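Local coordinates for 4,5-DOPA dioxygenase extradiol (Escherichia coli, PDB 2PW6), which opens the aromatic ring of DOPA between carbons 4 and 5 in vitro as a zinc-binding extradiol dioxygenase, its physiological substrate being unknown, at residues P192-N204 with P215-N229. Sequence-based numbering, arbitrary orientation.
Sequences PWATSFNEYVKAN and PLVNYLDHEGGTLSN
An aromatic cluster of Phe197, Tyr200 and His222 joins helix 192-202 to the irregular chain 215-229, which ends close to the zinc site of this LigB-type dioxygenase. Phe197, with CG anti to its own N (chi1 -176°), places its flat, apolar ring against Tyr219, His222, Gly225 and Ser228. Ser228 CB lies over one face, 4.1 Å from the ring centroid, while the ring's edge turns toward the face of His222 in an offset edge-to-face pair, planes at 79°. His222 also slips over Tyr200, its CD2 3.4 Å from Tyr200 CG, the two rings inclined at 31°. At the far end of its ring Tyr200 OH makes a weak hydrogen bond to Pro215 O at 2.8 Å, so tyrosine supplies both an apolar face and a polar end. A leucine in place of Tyr200 would probably leave Pro215 O without this donor and His222 with less to lie against. The branched, apolar end of Leu227 suits the indole face, CG making a CH-pi contact 3.8 Å from the centroid of the Trp193 six-membered ring. Ser228 OG, 3.2 Å from Phe197 CB, donates to Gly224 O at the N-cap of its own short helix. Asn229 ND2, 3.4 Å from Phe197 CE2, is bonded to Val175 O; its side chain comes within about 4 Å (nearest atoms) of that of the zinc-binding His177. Mostly apolar and aromatic packing thus links the helix to Asn229 beside the zinc-binding residues, with a single weak hydrogen bond crossing between the segments.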
# COMPACT_ATOMS: atom_id res chain seq x y z
N PRO A 192 -5.88 -4.66 -26.52
CA PRO A 192 -6.91 -5.54 -27.04
C PRO A 192 -7.06 -6.83 -26.22
O PRO A 192 -8.16 -7.35 -26.10
CB PRO A 192 -6.43 -5.84 -28.47
CG PRO A 192 -5.48 -4.72 -28.79
CD PRO A 192 -4.78 -4.50 -27.49
N TRP A 193 -5.95 -7.35 -25.68
CA TRP A 193 -6.01 -8.53 -24.85
C TRP A 193 -6.75 -8.23 -23.53
O TRP A 193 -7.53 -9.05 -23.05
CB TRP A 193 -4.59 -9.11 -24.63
CG TRP A 193 -3.65 -8.17 -23.93
CD1 TRP A 193 -2.80 -7.31 -24.52
CD2 TRP A 193 -3.50 -8.00 -22.51
NE1 TRP A 193 -2.12 -6.59 -23.56
CE2 TRP A 193 -2.53 -7.00 -22.32
CE3 TRP A 193 -4.10 -8.59 -21.39
CZ2 TRP A 193 -2.13 -6.58 -21.05
CZ3 TRP A 193 -3.71 -8.16 -20.13
CH2 TRP A 193 -2.73 -7.18 -19.97
N ALA A 194 -6.55 -7.04 -22.98
CA ALA A 194 -7.31 -6.57 -21.82
C ALA A 194 -8.82 -6.58 -22.08
O ALA A 194 -9.58 -7.12 -21.25
CB ALA A 194 -6.83 -5.20 -21.33
N THR A 195 -9.25 -6.01 -23.21
CA THR A 195 -10.68 -5.96 -23.59
C THR A 195 -11.19 -7.36 -23.86
O THR A 195 -12.29 -7.74 -23.43
CB THR A 195 -10.92 -5.06 -24.85
OG1 THR A 195 -10.70 -3.69 -24.51
CG2 THR A 195 -12.33 -5.19 -25.36
N SER A 196 -10.39 -8.14 -24.59
CA SER A 196 -10.70 -9.56 -24.78
C SER A 196 -11.04 -10.29 -23.44
O SER A 196 -12.15 -10.80 -23.28
CB SER A 196 -9.56 -10.29 -25.52
OG SER A 196 -9.96 -11.58 -25.93
N PHE A 197 -10.10 -10.32 -22.49
CA PHE A 197 -10.35 -11.07 -21.23
C PHE A 197 -11.53 -10.49 -20.46
O PHE A 197 -12.37 -11.23 -19.97
CB PHE A 197 -9.12 -11.17 -20.33
CG PHE A 197 -9.36 -12.01 -19.07
CD1 PHE A 197 -9.26 -13.40 -19.13
CD2 PHE A 197 -9.69 -11.40 -17.85
CE1 PHE A 197 -9.49 -14.19 -17.96
CE2 PHE A 197 -9.91 -12.17 -16.69
CZ PHE A 197 -9.82 -13.56 -16.75
N ASN A 198 -11.60 -9.17 -20.41
CA ASN A 198 -12.69 -8.47 -19.73
C ASN A 198 -14.07 -8.85 -20.25
O ASN A 198 -15.01 -9.07 -19.46
CB ASN A 198 -12.48 -6.97 -19.85
CG ASN A 198 -13.18 -6.19 -18.75
OD1 ASN A 198 -12.78 -6.24 -17.57
ND2 ASN A 198 -14.22 -5.46 -19.13
N GLU A 199 -14.20 -8.95 -21.57
CA GLU A 199 -15.47 -9.30 -22.21
C GLU A 199 -15.88 -10.74 -21.94
O GLU A 199 -17.06 -11.02 -21.80
CB GLU A 199 -15.41 -9.00 -23.74
CG GLU A 199 -15.28 -7.48 -24.06
CD GLU A 199 -16.46 -6.66 -23.55
OE1 GLU A 199 -17.61 -7.15 -23.57
OE2 GLU A 199 -16.25 -5.50 -23.13
N TYR A 200 -14.92 -11.65 -21.88
CA TYR A 200 -15.11 -13.02 -21.42
C TYR A 200 -15.59 -13.07 -19.96
O TYR A 200 -16.34 -13.98 -19.59
CB TYR A 200 -13.79 -13.78 -21.55
CG TYR A 200 -13.75 -15.16 -20.95
CD1 TYR A 200 -14.44 -16.23 -21.53
CD2 TYR A 200 -12.97 -15.42 -19.81
CE1 TYR A 200 -14.38 -17.52 -20.99
CE2 TYR A 200 -12.90 -16.72 -19.26
CZ TYR A 200 -13.61 -17.76 -19.85
OH TYR A 200 -13.54 -19.04 -19.32
N VAL A 201 -15.15 -12.11 -19.15
CA VAL A 201 -15.67 -11.96 -17.78
C VAL A 201 -17.16 -11.57 -17.82
O VAL A 201 -18.01 -12.35 -17.39
CB VAL A 201 -14.79 -11.00 -16.87
CG1 VAL A 201 -15.54 -10.58 -15.61
CG2 VAL A 201 -13.50 -11.69 -16.49
N LYS A 202 -17.45 -10.40 -18.38
CA LYS A 202 -18.81 -9.89 -18.52
C LYS A 202 -19.82 -10.85 -19.18
O LYS A 202 -21.00 -10.84 -18.81
CB LYS A 202 -18.79 -8.59 -19.31
CG LYS A 202 -18.04 -7.46 -18.64
CD LYS A 202 -17.90 -6.29 -19.58
CE LYS A 202 -19.23 -5.85 -20.16
NZ LYS A 202 -19.01 -4.60 -20.93
N ALA A 203 -19.37 -11.63 -20.16
CA ALA A 203 -20.26 -12.54 -20.90
C ALA A 203 -20.60 -13.79 -20.10
O ALA A 203 -21.39 -14.64 -20.55
CB ALA A 203 -19.65 -12.94 -22.25
N ASN A 204 -20.01 -13.92 -18.91
CA ASN A 204 -20.15 -15.16 -18.16
C ASN A 204 -20.56 -14.98 -16.72
O ASN A 204 -20.55 -15.93 -15.96
CB ASN A 204 -18.88 -15.97 -18.26
CG ASN A 204 -18.73 -16.62 -19.60
OD1 ASN A 204 -19.45 -17.57 -19.91
ND2 ASN A 204 -17.81 -16.10 -20.41
N PRO A 215 -16.89 -20.94 -16.45
CA PRO A 215 -15.90 -20.17 -17.20
C PRO A 215 -15.12 -19.18 -16.34
O PRO A 215 -13.91 -19.03 -16.51
CB PRO A 215 -16.76 -19.40 -18.22
CG PRO A 215 -17.89 -20.29 -18.47
CD PRO A 215 -18.21 -20.88 -17.12
N LEU A 216 -15.80 -18.52 -15.41
CA LEU A 216 -15.15 -17.55 -14.54
C LEU A 216 -14.37 -18.21 -13.41
O LEU A 216 -13.49 -17.60 -12.81
CB LEU A 216 -16.15 -16.54 -14.02
CG LEU A 216 -16.81 -15.70 -15.12
CD1 LEU A 216 -17.51 -14.48 -14.51
CD2 LEU A 216 -15.81 -15.23 -16.17
N VAL A 217 -14.68 -19.47 -13.14
CA VAL A 217 -13.91 -20.26 -12.20
C VAL A 217 -12.67 -20.80 -12.91
O VAL A 217 -11.60 -20.84 -12.33
CB VAL A 217 -14.75 -21.41 -11.58
CG1 VAL A 217 -13.86 -22.51 -10.97
CG2 VAL A 217 -15.72 -20.85 -10.56
N ASN A 218 -12.86 -21.24 -14.15
CA ASN A 218 -11.77 -21.74 -15.01
C ASN A 218 -11.17 -20.61 -15.85
O ASN A 218 -10.86 -20.80 -17.03
CB ASN A 218 -12.29 -22.85 -15.95
CG ASN A 218 -12.76 -24.09 -15.21
OD1 ASN A 218 -12.00 -24.76 -14.52
ND2 ASN A 218 -14.03 -24.42 -15.38
N TYR A 219 -11.01 -19.43 -15.25
CA TYR A 219 -10.66 -18.21 -15.99
C TYR A 219 -9.29 -18.32 -16.69
O TYR A 219 -9.08 -17.75 -17.74
CB TYR A 219 -10.75 -16.95 -15.10
CG TYR A 219 -9.64 -16.87 -14.08
CD1 TYR A 219 -8.55 -16.01 -14.26
CD2 TYR A 219 -9.66 -17.67 -12.94
CE1 TYR A 219 -7.52 -15.94 -13.31
CE2 TYR A 219 -8.64 -17.61 -12.00
CZ TYR A 219 -7.57 -16.74 -12.18
OH TYR A 219 -6.55 -16.71 -11.22
N LEU A 220 -8.37 -19.09 -16.12
CA LEU A 220 -7.06 -19.30 -16.73
C LEU A 220 -7.09 -20.09 -18.05
O LEU A 220 -6.08 -20.15 -18.76
CB LEU A 220 -6.08 -19.91 -15.73
CG LEU A 220 -5.65 -18.98 -14.58
CD1 LEU A 220 -4.81 -19.74 -13.55
CD2 LEU A 220 -4.89 -17.79 -15.13
N ASP A 221 -8.25 -20.70 -18.36
CA ASP A 221 -8.53 -21.33 -19.67
C ASP A 221 -8.59 -20.35 -20.84
O ASP A 221 -8.57 -20.76 -21.99
CB ASP A 221 -9.85 -22.11 -19.63
CG ASP A 221 -9.74 -23.41 -18.86
OD1 ASP A 221 -8.63 -23.71 -18.37
OD2 ASP A 221 -10.77 -24.11 -18.73
N HIS A 222 -8.68 -19.05 -20.55
CA HIS A 222 -8.69 -18.02 -21.58
C HIS A 222 -7.25 -17.69 -21.99
O HIS A 222 -6.31 -17.88 -21.18
CB HIS A 222 -9.42 -16.79 -21.04
CG HIS A 222 -9.80 -15.78 -22.08
ND1 HIS A 222 -8.99 -14.72 -22.43
CD2 HIS A 222 -10.94 -15.63 -22.80
CE1 HIS A 222 -9.61 -13.96 -23.31
NE2 HIS A 222 -10.79 -14.50 -23.57
N GLU A 223 -7.07 -17.18 -23.22
CA GLU A 223 -5.74 -16.89 -23.85
C GLU A 223 -4.52 -16.46 -23.00
O GLU A 223 -3.54 -17.21 -22.92
CB GLU A 223 -5.87 -15.84 -24.98
CG GLU A 223 -6.52 -16.29 -26.22
CD GLU A 223 -8.00 -16.26 -26.11
OE1 GLU A 223 -8.59 -15.23 -26.49
OE2 GLU A 223 -8.57 -17.28 -25.65
N GLY A 224 -4.53 -15.28 -22.38
CA GLY A 224 -5.70 -14.47 -22.03
C GLY A 224 -5.67 -14.31 -20.49
O GLY A 224 -5.45 -13.22 -19.95
N GLY A 225 -5.84 -15.44 -19.82
CA GLY A 225 -6.07 -15.48 -18.38
C GLY A 225 -4.89 -15.11 -17.54
O GLY A 225 -5.01 -14.24 -16.66
N THR A 226 -3.76 -15.76 -17.80
CA THR A 226 -2.55 -15.59 -17.00
C THR A 226 -1.92 -14.23 -17.19
O THR A 226 -1.27 -13.71 -16.29
CB THR A 226 -1.52 -16.68 -17.32
OG1 THR A 226 -2.16 -17.95 -17.23
CG2 THR A 226 -0.33 -16.64 -16.33
N LEU A 227 -2.07 -13.68 -18.40
CA LEU A 227 -1.50 -12.37 -18.70
C LEU A 227 -2.31 -11.27 -17.97
O LEU A 227 -1.75 -10.30 -17.45
CB LEU A 227 -1.49 -12.17 -20.23
CG LEU A 227 -1.21 -10.82 -20.90
CD1 LEU A 227 0.14 -10.29 -20.53
CD2 LEU A 227 -1.37 -10.95 -22.45
N SER A 228 -3.63 -11.44 -17.95
CA SER A 228 -4.56 -10.54 -17.28
C SER A 228 -4.46 -10.61 -15.73
O SER A 228 -4.78 -9.64 -15.04
CB SER A 228 -5.98 -10.90 -17.68
OG SER A 228 -6.29 -10.40 -18.97
N ASN A 229 -3.99 -11.75 -15.24
CA ASN A 229 -3.97 -12.10 -13.83
C ASN A 229 -2.80 -13.04 -13.58
O ASN A 229 -3.01 -14.24 -13.44
CB ASN A 229 -5.30 -12.78 -13.40
CG ASN A 229 -6.51 -11.84 -13.46
OD1 ASN A 229 -6.58 -10.85 -12.74
ND2 ASN A 229 -7.49 -12.17 -14.29